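Glutamate racemase (Escherichia coli, PDB 2JFN) belongs to the Asp/Glu/hydantoin racemase family and folds as an alpha/beta protein in which two largely parallel beta-sheets are packed with helices. Local coordinates at residues P20-V24 against A246-N252; H48-A52 against V79-L85. All coordinates share one frame; numbering follows the deposited sequence.

Contact 1 (P20-V24 against A246-N252); sequences PRPTV and AKSADAN
Arg-21 and Ser-248 form the hydrogen-bonded pair of a short antiparallel beta ladder, in which 247-248 joins the start of strand 21-28. The pairing is reciprocal: Arg-21 N reaches Ser-248 O at 3.0 Å, and Ser-248 N returns to Arg-21 O at 2.9 Å. A third bond, from Thr-23 N to Ala-246 O, measures 2.9 Å and is nearly straight, 167° at the hydrogen, with the donor in the carbonyl plane. Pro-22 sits opposite Lys-247 at the non-hydrogen-bonded position, where lacking an N-H costs this pairing nothing.

Lys-247 can be followed atom by atom. Its CB lies beside the carbonyl of Arg-21. With chi1 at 54°, CG lies between the backbone N and carbonyl carbon, and from there the chain runs past Pro-20: CG is 3.9 Å from Pro-20 CB, and CD is 3.8 Å from that same CB. CE carries the chain onward to a bend at chi4 (59°), which brings NZ back to 3.9 Å from Pro-20 CB. The methylenes thus lie alongside the proline in apolar contact, while the ammonium ends at an exposed position.

Arg-21 leads its guanidinium along the other segment, with Ala-249 O over one face. Thr-23 points its side chain toward segment 246-252, with OG1 near Ser-248 but hydrogen-bonded to His-48. Beyond the ladder the chain bends in an ST turn: Ser-248 OG accepts from Asp-250 N at 3.1 Å.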
ATOM      1  N   PRO A  20     -13.296  15.372  18.776  1.00 42.45           N
ATOM      2  CA  PRO A  20     -12.151  15.504  17.841  1.00 42.13           C
ATOM      3  C   PRO A  20     -11.099  14.435  18.121  1.00 41.62           C
ATOM      4  O   PRO A  20     -10.748  14.179  19.280  1.00 41.55           O
ATOM      5  CB  PRO A  20     -11.555  16.892  18.044  1.00 42.27           C
ATOM      6  CG  PRO A  20     -12.719  17.646  18.681  1.00 42.63           C
ATOM      7  CD  PRO A  20     -13.440  16.609  19.562  1.00 42.74           C
ATOM      8  N   ARG A  21     -10.597  13.815  17.059  1.00 40.77           N
ATOM      9  CA  ARG A  21      -9.581  12.772  17.186  1.00 39.90           C
ATOM     10  C   ARG A  21      -8.423  13.073  16.244  1.00 38.37           C
ATOM     11  O   ARG A  21      -8.578  13.839  15.293  1.00 38.35           O
ATOM     12  CB  ARG A  21     -10.175  11.405  16.842  1.00 41.14           C
ATOM     13  CG  ARG A  21     -11.692  11.384  16.697  1.00 43.27           C
ATOM     14  CD  ARG A  21     -12.133  11.634  15.253  1.00 44.85           C
ATOM     15  NE  ARG A  21     -13.489  11.139  15.027  1.00 46.30           N
ATOM     16  CZ  ARG A  21     -14.091  11.072  13.843  1.00 46.83           C
ATOM     17  NH1 ARG A  21     -13.466  11.473  12.740  1.00 46.85           N
ATOM     18  NH2 ARG A  21     -15.326  10.588  13.763  1.00 47.39           N
ATOM     19  N   PRO A  22      -7.246  12.475  16.495  1.00 36.71           N
ATOM     20  CA  PRO A  22      -6.100  12.731  15.623  1.00 35.10           C
ATOM     21  C   PRO A  22      -6.377  12.421  14.157  1.00 33.33           C
ATOM     22  O   PRO A  22      -6.987  11.408  13.813  1.00 33.12           O
ATOM     23  CB  PRO A  22      -4.992  11.864  16.226  1.00 35.61           C
ATOM     24  CG  PRO A  22      -5.728  10.811  16.989  1.00 36.83           C
ATOM     25  CD  PRO A  22      -6.884  11.556  17.586  1.00 36.55           C
ATOM     26  N   THR A  23      -5.934  13.333  13.305  1.00 31.31           N
ATOM     27  CA  THR A  23      -6.116  13.218  11.869  1.00 28.82           C
ATOM     28  C   THR A  23      -4.981  12.408  11.268  1.00 27.22           C
ATOM     29  O   THR A  23      -3.809  12.764  11.394  1.00 26.28           O
ATOM     30  CB  THR A  23      -6.142  14.617  11.221  1.00 28.86           C
ATOM     31  OG1 THR A  23      -7.286  15.336  11.700  1.00 29.00           O
ATOM     32  CG2 THR A  23      -6.199  14.505   9.703  1.00 27.97           C
ATOM     33  N   VAL A  24      -5.341  11.310  10.615  1.00 26.19           N
ATOM     34  CA  VAL A  24      -4.360  10.449   9.983  1.00 25.17           C
ATOM     35  C   VAL A  24      -4.603  10.322   8.487  1.00 24.64           C
ATOM     36  O   VAL A  24      -5.705   9.994   8.047  1.00 24.53           O
ATOM     37  CB  VAL A  24      -4.376   9.039  10.610  1.00 25.46           C
ATOM     38  CG1 VAL A  24      -3.481   8.104   9.819  1.00 25.44           C
ATOM     39  CG2 VAL A  24      -3.905   9.122  12.060  1.00 25.54           C
ATOM     40  N   ALA A 246      -2.872  17.232  16.337  1.00 39.77           N
ATOM     41  CA  ALA A 246      -3.655  17.653  15.178  1.00 39.54           C
ATOM     42  C   ALA A 246      -4.889  16.761  15.084  1.00 39.56           C
ATOM     43  O   ALA A 246      -4.800  15.602  14.675  1.00 39.19           O
ATOM     44  CB  ALA A 246      -2.816  17.535  13.907  1.00 39.39           C
ATOM     45  N   LYS A 247      -6.043  17.307  15.453  1.00 39.47           N
ATOM     46  CA  LYS A 247      -7.280  16.536  15.443  1.00 39.58           C
ATOM     47  C   LYS A 247      -8.472  17.278  14.856  1.00 39.34           C
ATOM     48  O   LYS A 247      -8.462  18.499  14.729  1.00 39.51           O
ATOM     49  CB  LYS A 247      -7.611  16.102  16.871  1.00 40.22           C
ATOM     50  CG  LYS A 247      -7.670  17.257  17.861  1.00 41.70           C
ATOM     51  CD  LYS A 247      -7.925  16.761  19.280  1.00 43.00           C
ATOM     52  CE  LYS A 247      -7.847  17.902  20.283  1.00 43.78           C
ATOM     53  NZ  LYS A 247      -8.841  18.969  19.975  1.00 45.10           N
ATOM     54  N   SER A 248      -9.511  16.522  14.517  1.00 38.98           N
ATOM     55  CA  SER A 248     -10.725  17.084  13.950  1.00 38.69           C
ATOM     56  C   SER A 248     -11.933  16.220  14.312  1.00 38.63           C
ATOM     57  O   SER A 248     -11.798  15.026  14.583  1.00 38.34           O
ATOM     58  CB  SER A 248     -10.591  17.178  12.424  1.00 38.62           C
ATOM     59  OG  SER A 248     -11.797  17.606  11.823  1.00 38.23           O
ATOM     60  N   ALA A 249     -13.114  16.831  14.316  1.00 38.50           N
ATOM     61  CA  ALA A 249     -14.334  16.102  14.630  1.00 38.58           C
ATOM     62  C   ALA A 249     -15.082  15.759  13.342  1.00 38.38           C
ATOM     63  O   ALA A 249     -16.087  15.051  13.370  1.00 38.36           O
ATOM     64  CB  ALA A 249     -15.224  16.930  15.563  1.00 38.58           C
ATOM     65  N   ASP A 250     -14.586  16.260  12.212  1.00 38.17           N
ATOM     66  CA  ASP A 250     -15.218  15.985  10.925  1.00 37.75           C
ATOM     67  C   ASP A 250     -15.173  14.490  10.634  1.00 36.87           C
ATOM     68  O   ASP A 250     -14.330  13.769  11.168  1.00 37.25           O
ATOM     69  CB  ASP A 250     -14.515  16.746   9.791  1.00 38.49           C
ATOM     70  CG  ASP A 250     -14.736  18.250   9.866  1.00 39.62           C
ATOM     71  OD1 ASP A 250     -15.569  18.694  10.686  1.00 40.12           O
ATOM     72  OD2 ASP A 250     -14.082  18.991   9.097  1.00 39.88           O
ATOM     73  N   ALA A 251     -16.086  14.029   9.787  1.00 36.01           N
ATOM     74  CA  ALA A 251     -16.148  12.619   9.424  1.00 34.97           C
ATOM     75  C   ALA A 251     -15.003  12.269   8.478  1.00 33.97           C
ATOM     76  O   ALA A 251     -14.380  13.155   7.897  1.00 33.63           O
ATOM     77  CB  ALA A 251     -17.481  12.312   8.761  1.00 35.52           C
ATOM     78  N   ASN A 252     -14.734  10.976   8.328  1.00 32.74           N
ATOM     79  CA  ASN A 252     -13.664  10.518   7.451  1.00 31.53           C
ATOM     80  C   ASN A 252     -13.939  10.974   6.028  1.00 30.57           C
ATOM     81  O   ASN A 252     -15.085  11.006   5.592  1.00 30.37           O
ATOM     82  CB  ASN A 252     -13.552   8.993   7.473  1.00 31.29           C
ATOM     83  CG  ASN A 252     -13.281   8.448   8.853  1.00 31.11           C
ATOM     84  OD1 ASN A 252     -12.630   9.098   9.674  1.00 30.92           O
ATOM     85  ND2 ASN A 252     -13.761   7.241   9.115  1.00 31.17           N
TER

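Contact 2 (H48-A52 against V79-L85); sequences HYIYA and VQERYPL
One face of the Tyr-83 ring receives the edge of the His-48 imidazole. CE1 of His-48 stands over the phenol, offset toward the rim, 3.5 Å from Tyr-83 CD2. The centroids are 4.7 Å apart and the planes meet at 66°, which defines a T-shaped stack. At the edge of the imidazole, in its plane, lie Tyr-83 CG and a water. That water is 2.7 Å from His-48 NE2 and donates a weak hydrogen bond of 2.8 Å to Tyr-83 OH, so it bridges the two rings where they have no direct polar bond.

These residues belong to a beta-alpha-beta crossover: strand 48-53 leads through helix 65-82 to strand 87-90, and Tyr-83 is the first residue to leave helical geometry. Next along the strand the packing is aliphatic. Ile-50 holds CG1 anti to its carbonyl carbon (chi1 -63°), and the nearly extended second torsion (167°) sends CD1 among side chains of the last helical turn and the loop after it. There CD1 lies 3.8 Å from Tyr-83 CB, 4.1 Å from Val-79 CG1 and 3.9 Å from Leu-85 CD2. Further along the strand, Ala-52 CB meets Val-79 CG2 more loosely, at 4.4 Å.

With Thr-23 as the partner on ND1 and the water on NE2, contacts at both ring nitrogens fix how the imidazole is turned. The C-H at CE1, flanked by those nitrogens, is probably polarised, which would suit its position over the electron-rich face of Tyr-83; Asp-250, hydrogen-bonded to Tyr-83 OH, may limit movement of that ring.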
ATOM      1  N   HIS A  48      -9.665  10.389  12.837  1.00 31.91           N
ATOM      2  CA  HIS A  48     -10.237  11.158  11.734  1.00 30.54           C
ATOM      3  C   HIS A  48      -9.357  10.774  10.553  1.00 29.55           C
ATOM      4  O   HIS A  48      -8.253  11.301  10.395  1.00 29.03           O
ATOM      5  CB  HIS A  48     -10.117  12.666  11.959  1.00 30.57           C
ATOM      6  CG  HIS A  48     -10.437  13.479  10.739  1.00 30.87           C
ATOM      7  ND1 HIS A  48      -9.664  14.545  10.329  1.00 31.68           N
ATOM      8  CD2 HIS A  48     -11.453  13.388   9.847  1.00 30.97           C
ATOM      9  CE1 HIS A  48     -10.189  15.075   9.238  1.00 31.33           C
ATOM     10  NE2 HIS A  48     -11.276  14.391   8.926  1.00 31.22           N
ATOM     11  N   TYR A  49      -9.841   9.848   9.740  1.00 28.24           N
ATOM     12  CA  TYR A  49      -9.069   9.383   8.601  1.00 27.76           C
ATOM     13  C   TYR A  49      -9.300  10.148   7.306  1.00 27.00           C
ATOM     14  O   TYR A  49     -10.420  10.554   6.982  1.00 26.57           O
ATOM     15  CB  TYR A  49      -9.344   7.898   8.337  1.00 28.09           C
ATOM     16  CG  TYR A  49      -8.805   6.952   9.389  1.00 28.48           C
ATOM     17  CD1 TYR A  49      -9.634   6.432  10.382  1.00 28.86           C
ATOM     18  CD2 TYR A  49      -7.466   6.556   9.372  1.00 28.88           C
ATOM     19  CE1 TYR A  49      -9.146   5.526  11.340  1.00 29.12           C
ATOM     20  CE2 TYR A  49      -6.964   5.659  10.319  1.00 29.31           C
ATOM     21  CZ  TYR A  49      -7.812   5.146  11.299  1.00 29.63           C
ATOM     22  OH  TYR A  49      -7.314   4.244  12.219  1.00 29.75           O
ATOM     23  N   ILE A  50      -8.211  10.342   6.580  1.00 25.98           N
ATOM     24  CA  ILE A  50      -8.254  10.987   5.283  1.00 24.91           C
ATOM     25  C   ILE A  50      -7.570  10.000   4.354  1.00 24.67           C
ATOM     26  O   ILE A  50      -6.429   9.599   4.604  1.00 24.39           O
ATOM     27  CB  ILE A  50      -7.443  12.294   5.249  1.00 24.96           C
ATOM     28  CG1 ILE A  50      -8.039  13.317   6.219  1.00 24.11           C
ATOM     29  CG2 ILE A  50      -7.428  12.853   3.824  1.00 23.79           C
ATOM     30  CD1 ILE A  50      -7.116  14.500   6.477  1.00 24.92           C
ATOM     31  N   TYR A  51      -8.269   9.580   3.308  1.00 24.20           N
ATOM     32  CA  TYR A  51      -7.677   8.673   2.338  1.00 24.34           C
ATOM     33  C   TYR A  51      -7.478   9.483   1.069  1.00 24.47           C
ATOM     34  O   TYR A  51      -8.411  10.127   0.583  1.00 24.67           O
ATOM     35  CB  TYR A  51      -8.591   7.479   2.041  1.00 24.65           C
ATOM     36  CG  TYR A  51      -7.913   6.435   1.169  1.00 25.11           C
ATOM     37  CD1 TYR A  51      -8.158   6.361  -0.204  1.00 25.28           C
ATOM     38  CD2 TYR A  51      -6.966   5.566   1.713  1.00 25.76           C
ATOM     39  CE1 TYR A  51      -7.464   5.446  -1.014  1.00 25.75           C
ATOM     40  CE2 TYR A  51      -6.274   4.649   0.916  1.00 25.82           C
ATOM     41  CZ  TYR A  51      -6.520   4.595  -0.442  1.00 26.04           C
ATOM     42  OH  TYR A  51      -5.795   3.705  -1.216  1.00 25.60           O
ATOM     43  N   ALA A  52      -6.263   9.468   0.540  1.00 24.11           N
ATOM     44  CA  ALA A  52      -5.980  10.206  -0.684  1.00 23.89           C
ATOM     45  C   ALA A  52      -5.325   9.286  -1.700  1.00 23.96           C
ATOM     46  O   ALA A  52      -4.379   8.562  -1.378  1.00 23.07           O
ATOM     47  CB  ALA A  52      -5.065  11.390  -0.384  1.00 23.82           C
ATOM     48  N   VAL A  79      -2.998  18.083   1.187  1.00 23.77           N
ATOM     49  CA  VAL A  79      -3.837  17.524   2.234  1.00 24.22           C
ATOM     50  C   VAL A  79      -3.664  18.338   3.516  1.00 24.69           C
ATOM     51  O   VAL A  79      -4.649  18.686   4.171  1.00 24.55           O
ATOM     52  CB  VAL A  79      -3.488  16.048   2.534  1.00 23.88           C
ATOM     53  CG1 VAL A  79      -4.331  15.554   3.699  1.00 23.31           C
ATOM     54  CG2 VAL A  79      -3.746  15.185   1.299  1.00 23.95           C
ATOM     55  N   GLN A  80      -2.414  18.642   3.856  1.00 25.87           N
ATOM     56  CA  GLN A  80      -2.095  19.413   5.060  1.00 27.88           C
ATOM     57  C   GLN A  80      -2.788  20.771   5.086  1.00 29.34           C
ATOM     58  O   GLN A  80      -3.024  21.336   6.155  1.00 28.95           O
ATOM     59  CB  GLN A  80      -0.582  19.628   5.186  1.00 28.24           C
ATOM     60  CG  GLN A  80      -0.200  20.488   6.389  1.00 29.92           C
ATOM     61  CD  GLN A  80       1.289  20.654   6.564  1.00 30.55           C
ATOM     62  OE1 GLN A  80       1.964  21.257   5.726  1.00 32.95           O
ATOM     63  NE2 GLN A  80       1.815  20.124   7.658  1.00 31.00           N
ATOM     64  N   GLU A  81      -3.102  21.299   3.910  1.00 30.79           N
ATOM     65  CA  GLU A  81      -3.776  22.585   3.820  1.00 32.53           C
ATOM     66  C   GLU A  81      -5.238  22.439   4.199  1.00 32.42           C
ATOM     67  O   GLU A  81      -5.829  23.348   4.783  1.00 32.74           O
ATOM     68  CB  GLU A  81      -3.659  23.148   2.403  1.00 34.55           C
ATOM     69  CG  GLU A  81      -2.346  23.840   2.145  1.00 37.85           C
ATOM     70  CD  GLU A  81      -2.134  25.020   3.075  1.00 39.61           C
ATOM     71  OE1 GLU A  81      -3.037  25.883   3.165  1.00 41.29           O
ATOM     72  OE2 GLU A  81      -1.066  25.087   3.718  1.00 41.33           O
ATOM     73  N   ARG A  82      -5.819  21.290   3.869  1.00 31.81           N
ATOM     74  CA  ARG A  82      -7.212  21.020   4.195  1.00 31.83           C
ATOM     75  C   ARG A  82      -7.346  20.652   5.674  1.00 31.32           C
ATOM     76  O   ARG A  82      -8.291  21.076   6.345  1.00 31.21           O
ATOM     77  CB  ARG A  82      -7.755  19.883   3.320  1.00 32.76           C
ATOM     78  CG  ARG A  82      -7.996  20.275   1.860  1.00 34.95           C
ATOM     79  CD  ARG A  82      -9.091  21.340   1.757  1.00 36.27           C
ATOM     80  NE  ARG A  82     -10.387  20.811   2.180  1.00 38.20           N
ATOM     81  CZ  ARG A  82     -11.232  20.166   1.379  1.00 38.36           C
ATOM     82  NH1 ARG A  82     -10.923  19.976   0.105  1.00 38.95           N
ATOM     83  NH2 ARG A  82     -12.379  19.696   1.857  1.00 38.87           N
ATOM     84  N   TYR A  83      -6.401  19.863   6.177  1.00 30.58           N
ATOM     85  CA  TYR A  83      -6.415  19.444   7.579  1.00 30.30           C
ATOM     86  C   TYR A  83      -5.021  19.241   8.155  1.00 29.65           C
ATOM     87  O   TYR A  83      -4.194  18.552   7.556  1.00 29.22           O
ATOM     88  CB  TYR A  83      -7.152  18.109   7.767  1.00 30.71           C
ATOM     89  CG  TYR A  83      -8.642  18.113   7.529  1.00 31.39           C
ATOM     90  CD1 TYR A  83      -9.170  17.742   6.297  1.00 31.23           C
ATOM     91  CD2 TYR A  83      -9.527  18.448   8.554  1.00 31.62           C
ATOM     92  CE1 TYR A  83     -10.545  17.700   6.090  1.00 32.06           C
ATOM     93  CE2 TYR A  83     -10.903  18.410   8.356  1.00 32.08           C
ATOM     94  CZ  TYR A  83     -11.404  18.036   7.127  1.00 32.19           C
ATOM     95  OH  TYR A  83     -12.768  17.996   6.929  1.00 32.58           O
ATOM     96  N   PRO A  84      -4.734  19.853   9.315  1.00 29.11           N
ATOM     97  CA  PRO A  84      -3.409  19.651   9.905  1.00 28.54           C
ATOM     98  C   PRO A  84      -3.356  18.141  10.163  1.00 27.78           C
ATOM     99  O   PRO A  84      -4.362  17.543  10.539  1.00 27.15           O
ATOM    100  CB  PRO A  84      -3.487  20.453  11.199  1.00 29.05           C
ATOM    101  CG  PRO A  84      -4.365  21.617  10.800  1.00 29.74           C
ATOM    102  CD  PRO A  84      -5.464  20.937  10.002  1.00 29.50           C
ATOM    103  N   LEU A  85      -2.200  17.526   9.954  1.00 27.35           N
ATOM    104  CA  LEU A  85      -2.080  16.081  10.128  1.00 26.90           C
ATOM    105  C   LEU A  85      -1.313  15.671  11.376  1.00 26.93           C
ATOM    106  O   LEU A  85      -0.325  16.293  11.737  1.00 26.47           O
ATOM    107  CB  LEU A  85      -1.386  15.472   8.906  1.00 26.62           C
ATOM    108  CG  LEU A  85      -1.976  15.784   7.528  1.00 26.34           C
ATOM    109  CD1 LEU A  85      -1.079  15.212   6.430  1.00 26.18           C
ATOM    110  CD2 LEU A  85      -3.377  15.212   7.440  1.00 26.09           C
TER
HETATM  111  O   HOH W   1     -12.787  15.207   6.899  1.00 37.47           O

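In the fold
From the N terminus, strand 21-28 comes first, then strand 48-53, then helix 65-82. Contact 2 closes a short loop of 26 residues between that second strand and the turn after the helix. Contact 1 closes a far longer one, bringing 246-252 back to the beginning of the chain across 221 residues, and the shorter loop falls wholly within it; the two do not cross. Strands 21-28 and 48-53 are sheet neighbours, and the contact centres lie about 9 Å apart. Two probable side-chain hydrogen bonds join the contacts, one between the neighbouring strands, the other between the late segment and the residue just past helix 65-82.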